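FAD:protein FMN transferase (Pseudomonas stutzeri ATCC 14405 = CCUG 16156, PDB 5MGY) probably transfers FMN from FAD to a threonine of a target protein, releasing AMP, in a reaction that depends on magnesium or manganese. Local coordinates at residues A[200-205]-A[214-219]; A[223-228]-A[272-277]. All blocks are in the same frame, centred on the assembly; numbering follows the deposited sequence.

Interaction 1 (A[200-205]-A[214-219]); sequences RIAIEA and QKIVEL
Ile201 pairs with Val217, and Ile203 with Lys215, in a two-stranded antiparallel beta hairpin whose arms, 200-205 and 214-219, have axes that come within 4.6 Å. Both are hydrogen-bonded pairs, so two reciprocal N-H to O=C bonds close each of them. The face bearing these residues turns inward. There the methyl CG2 of Ile201, branching from CB between the backbone N and the carbonyl carbon (CG1 is anti to N, chi1 -165°), forms a bump that reaches 3.5 Å from Val217 CG2 and 3.8 Å from Leu219 CD1. It fits the hollow between these two side chains, while CG1 and CD1 of Ile201 lead away from the partner strand. Beta-branched Ile and Val suit this place, since their bulk starts at CB, close to the sheet, where the neighbouring strand can be met. Leu187 of strand 186-190 packs against both Ile201 and Leu219, and Phe314 touches Ile203. Lys215 also touches Phe314 and carries NZ to the carbonyl oxygens of Phe318 and Gly321.

The other face is more open. Ala202 is small enough to form a shallow dip beside Ile216, whose CD1 settles 3.6 Å from Ala202 CB. At the far end, long charged chains lie side by side, their flat groups turned 78° apart: Arg200 NH2 meets Glu218 OE2 at 2.8 Å, a salt bridge whose hydrogen bond is weak, bent to 126° at the hydrogen.

Interaction 2 (A[223-228]-A[272-277]); sequences GVSTSG and GLSTAL. With MG (magnesium ion), chain I.
Strand 223-227 and helix 272-277 run in roughly the same direction, their axes 27° apart and 7.4 Å from each other at closest approach. The spacing is short for a strand and a helix, and the nearest alpha carbons, those of Ser227 and Ser274, are 5.6 Å apart. Small residues suit so close an approach: the strand turns Ser225 and Ser227, two positions apart and hence on the same face, toward the helix, and the helix answers with Ser274.

The side chain of Ser274 enters between the two strand serines. Its OG is anti to its own backbone N (chi1 174°), which extends the hydroxyl toward the strand, where it lies 3.0 Å from Ser227 N. On the other side, Ser225 OG is hydrogen-bonded to Glu186 OE2 and packs against Ser274 CB at 3.5 Å.

The next helix residue, Thr275, directs its CB away from the strand. With OG1 beside the backbone N and anti to the carbonyl carbon (chi1 -66°), it binds the magnesium ion at 2.5 Å, while CG2 takes the position anti to the backbone N. The backbone carbonyl oxygen of Ser157 and OD2 of Asp271, one helical turn earlier, also bind the ion. A helix resting on the central antiparallel sheet thus supplies Asp and Thr ligands from successive turns, an arrangement consistent with the magnesium site of ApbE flavin transferases.

How the interactions relate
The two contacts follow one another along the chain: strand 213-219 of interaction 1 leads directly into strand 222-227 of interaction 2, and Leu219 CD2 packs 3.5 Å from Val224 CG2 where they touch. Interaction 1 is peripheral, its centre about 18 Å from that of the chain, and joins two strands through paired backbone bonds, with a mostly apolar inner face and a mixed, more polar outer one. Interaction 2, its centre about 6 Å from that of the chain, joins the large antiparallel sheet to a helix by small hydroxyl side chains and buries far less surface. The hairpin lies away from the metal site, whereas the helix of interaction 2 helps to hold the magnesium ion.

Interaction 1 (A[200-205]-A[214-219])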
# COMPACT_ATOMS: atom_id res chain seq x y z
N ARG A 200 -19.55 -2.03 -2.56
CA ARG A 200 -19.40 -1.50 -1.23
C ARG A 200 -18.28 -2.16 -0.46
O ARG A 200 -18.08 -3.39 -0.55
CB ARG A 200 -20.68 -1.77 -0.48
CG ARG A 200 -21.95 -1.28 -1.16
CD ARG A 200 -23.11 -1.50 -0.22
NE ARG A 200 -23.92 -0.30 -0.18
CZ ARG A 200 -25.16 -0.22 -0.65
NH1 ARG A 200 -25.75 -1.28 -1.20
NH2 ARG A 200 -25.79 0.94 -0.58
N ILE A 201 -17.58 -1.35 0.31
CA ILE A 201 -16.62 -1.90 1.25
C ILE A 201 -17.07 -1.43 2.66
O ILE A 201 -17.85 -0.46 2.83
CB ILE A 201 -15.15 -1.51 0.83
CG1 ILE A 201 -14.06 -2.34 1.54
CG2 ILE A 201 -14.86 -0.05 1.11
CD1 ILE A 201 -14.11 -3.87 1.41
N ALA A 202 -16.61 -2.19 3.66
CA ALA A 202 -16.73 -1.83 5.08
C ALA A 202 -15.38 -1.40 5.67
O ALA A 202 -14.39 -2.14 5.56
CB ALA A 202 -17.25 -3.04 5.85
N ILE A 203 -15.34 -0.24 6.32
CA ILE A 203 -14.20 0.11 7.13
C ILE A 203 -14.57 -0.23 8.57
O ILE A 203 -15.68 0.13 9.02
CB ILE A 203 -13.88 1.59 6.98
CG1 ILE A 203 -13.55 1.87 5.51
CG2 ILE A 203 -12.68 1.95 7.85
CD1 ILE A 203 -13.69 3.30 5.06
N GLU A 204 -13.64 -0.90 9.28
CA GLU A 204 -13.83 -1.17 10.71
C GLU A 204 -13.73 0.13 11.55
O GLU A 204 -12.88 1.01 11.31
CB GLU A 204 -12.81 -2.20 11.23
CG GLU A 204 -13.01 -3.62 10.75
CD GLU A 204 -14.35 -4.20 11.16
OE1 GLU A 204 -14.62 -4.45 12.36
OE2 GLU A 204 -15.16 -4.38 10.26
N ALA A 205 -14.60 0.20 12.55
CA ALA A 205 -14.87 1.46 13.25
C ALA A 205 -15.20 1.17 14.72
O ALA A 205 -16.29 1.47 15.22
CB ALA A 205 -15.99 2.22 12.55
N GLN A 214 -19.24 -0.49 11.88
CA GLN A 214 -18.69 -0.46 10.51
C GLN A 214 -19.24 0.66 9.63
O GLN A 214 -20.44 0.74 9.43
CB GLN A 214 -18.98 -1.75 9.79
CG GLN A 214 -18.43 -3.00 10.47
CD GLN A 214 -18.55 -4.21 9.57
OE1 GLN A 214 -17.60 -4.94 9.35
NE2 GLN A 214 -19.73 -4.42 9.03
N LYS A 215 -18.34 1.48 9.08
CA LYS A 215 -18.69 2.53 8.13
C LYS A 215 -18.71 1.94 6.70
O LYS A 215 -17.70 1.44 6.21
CB LYS A 215 -17.68 3.66 8.27
CG LYS A 215 -17.77 4.76 7.24
CD LYS A 215 -19.08 5.51 7.29
CE LYS A 215 -19.18 6.53 6.16
NZ LYS A 215 -20.24 7.51 6.46
N ILE A 216 -19.86 2.00 6.05
CA ILE A 216 -20.05 1.41 4.72
C ILE A 216 -20.02 2.45 3.62
O ILE A 216 -20.79 3.38 3.64
CB ILE A 216 -21.39 0.70 4.61
CG1 ILE A 216 -21.55 -0.31 5.75
CG2 ILE A 216 -21.56 0.01 3.27
CD1 ILE A 216 -20.43 -1.31 5.93
N VAL A 217 -19.16 2.25 2.64
CA VAL A 217 -19.00 3.21 1.56
C VAL A 217 -19.17 2.55 0.21
O VAL A 217 -18.89 1.38 0.01
CB VAL A 217 -17.63 3.97 1.62
CG1 VAL A 217 -17.51 4.69 2.96
CG2 VAL A 217 -16.44 3.05 1.37
N GLU A 218 -19.58 3.36 -0.74
CA GLU A 218 -19.81 2.97 -2.08
C GLU A 218 -18.59 3.38 -2.91
O GLU A 218 -18.23 4.54 -2.92
CB GLU A 218 -21.13 3.61 -2.54
CG GLU A 218 -22.29 3.15 -1.63
CD GLU A 218 -23.66 3.69 -2.00
OE1 GLU A 218 -23.75 4.39 -3.07
OE2 GLU A 218 -24.61 3.37 -1.22
N LEU A 219 -17.90 2.44 -3.55
CA LEU A 219 -16.73 2.76 -4.36
C LEU A 219 -17.11 2.77 -5.81
O LEU A 219 -17.62 1.77 -6.33
CB LEU A 219 -15.63 1.74 -4.14
CG LEU A 219 -15.04 1.65 -2.73
CD1 LEU A 219 -14.11 0.48 -2.58
CD2 LEU A 219 -14.28 2.90 -2.38

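Interaction 2 (A[223-228]-A[272-277])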
# COMPACT_ATOMS: atom_id res chain seq x y z
N GLY A 223 -10.00 3.80 -5.11
CA GLY A 223 -9.26 2.73 -4.41
C GLY A 223 -9.14 3.04 -2.93
O GLY A 223 -9.24 4.18 -2.55
N VAL A 224 -8.94 2.00 -2.13
CA VAL A 224 -8.93 2.09 -0.68
C VAL A 224 -7.73 1.33 -0.19
O VAL A 224 -7.38 0.24 -0.72
CB VAL A 224 -10.19 1.41 -0.10
CG1 VAL A 224 -10.17 1.23 1.42
CG2 VAL A 224 -11.39 2.25 -0.46
N SER A 225 -7.09 1.85 0.85
CA SER A 225 -5.99 1.11 1.43
C SER A 225 -6.00 1.30 2.90
O SER A 225 -6.17 2.43 3.36
CB SER A 225 -4.68 1.61 0.84
OG SER A 225 -3.59 1.19 1.64
N THR A 226 -5.74 0.21 3.64
CA THR A 226 -5.78 0.23 5.10
C THR A 226 -4.49 -0.18 5.74
O THR A 226 -4.17 -1.31 5.74
CB THR A 226 -6.90 -0.68 5.65
OG1 THR A 226 -8.18 -0.33 5.09
CG2 THR A 226 -6.99 -0.52 7.18
N SER A 227 -3.78 0.74 6.36
CA SER A 227 -2.57 0.41 7.08
C SER A 227 -2.88 0.01 8.52
O SER A 227 -3.55 0.72 9.23
CB SER A 227 -1.61 1.61 7.08
OG SER A 227 -0.39 1.30 7.72
N GLY A 228 -2.35 -1.12 8.95
CA GLY A 228 -2.67 -1.63 10.26
C GLY A 228 -4.05 -2.25 10.31
O GLY A 228 -4.84 -2.17 9.34
N GLY A 272 0.23 4.26 -0.45
CA GLY A 272 1.37 5.05 -0.09
C GLY A 272 1.03 5.97 1.06
O GLY A 272 1.71 5.94 2.11
N LEU A 273 -0.00 6.80 0.85
CA LEU A 273 -0.46 7.77 1.87
C LEU A 273 -0.89 7.03 3.11
O LEU A 273 -0.47 7.34 4.19
CB LEU A 273 -1.58 8.65 1.36
CG LEU A 273 -1.15 9.53 0.15
CD1 LEU A 273 -2.38 10.23 -0.43
CD2 LEU A 273 -0.09 10.54 0.52
N SER A 274 -1.66 6.01 2.96
CA SER A 274 -1.91 5.13 4.09
C SER A 274 -0.65 4.77 4.90
O SER A 274 -0.66 4.87 6.11
CB SER A 274 -2.58 3.83 3.62
OG SER A 274 -2.69 2.95 4.69
N THR A 275 0.41 4.33 4.23
CA THR A 275 1.67 4.03 4.94
C THR A 275 2.27 5.26 5.67
O THR A 275 2.86 5.10 6.76
CB THR A 275 2.72 3.40 3.96
OG1 THR A 275 2.24 2.13 3.52
CG2 THR A 275 4.08 3.18 4.61
N ALA A 276 2.14 6.42 5.05
CA ALA A 276 2.72 7.68 5.51
C ALA A 276 1.99 8.19 6.75
O ALA A 276 2.62 8.71 7.70
CB ALA A 276 2.61 8.73 4.43
N LEU A 277 0.67 8.05 6.71
CA LEU A 277 -0.19 8.47 7.80
C LEU A 277 0.07 7.62 9.02
O LEU A 277 0.11 8.16 10.11
CB LEU A 277 -1.68 8.41 7.40
CG LEU A 277 -2.02 9.47 6.38
CD1 LEU A 277 -3.50 9.50 6.11
CD2 LEU A 277 -1.52 10.86 6.83
MG MG I . 1.22 0.24 2.19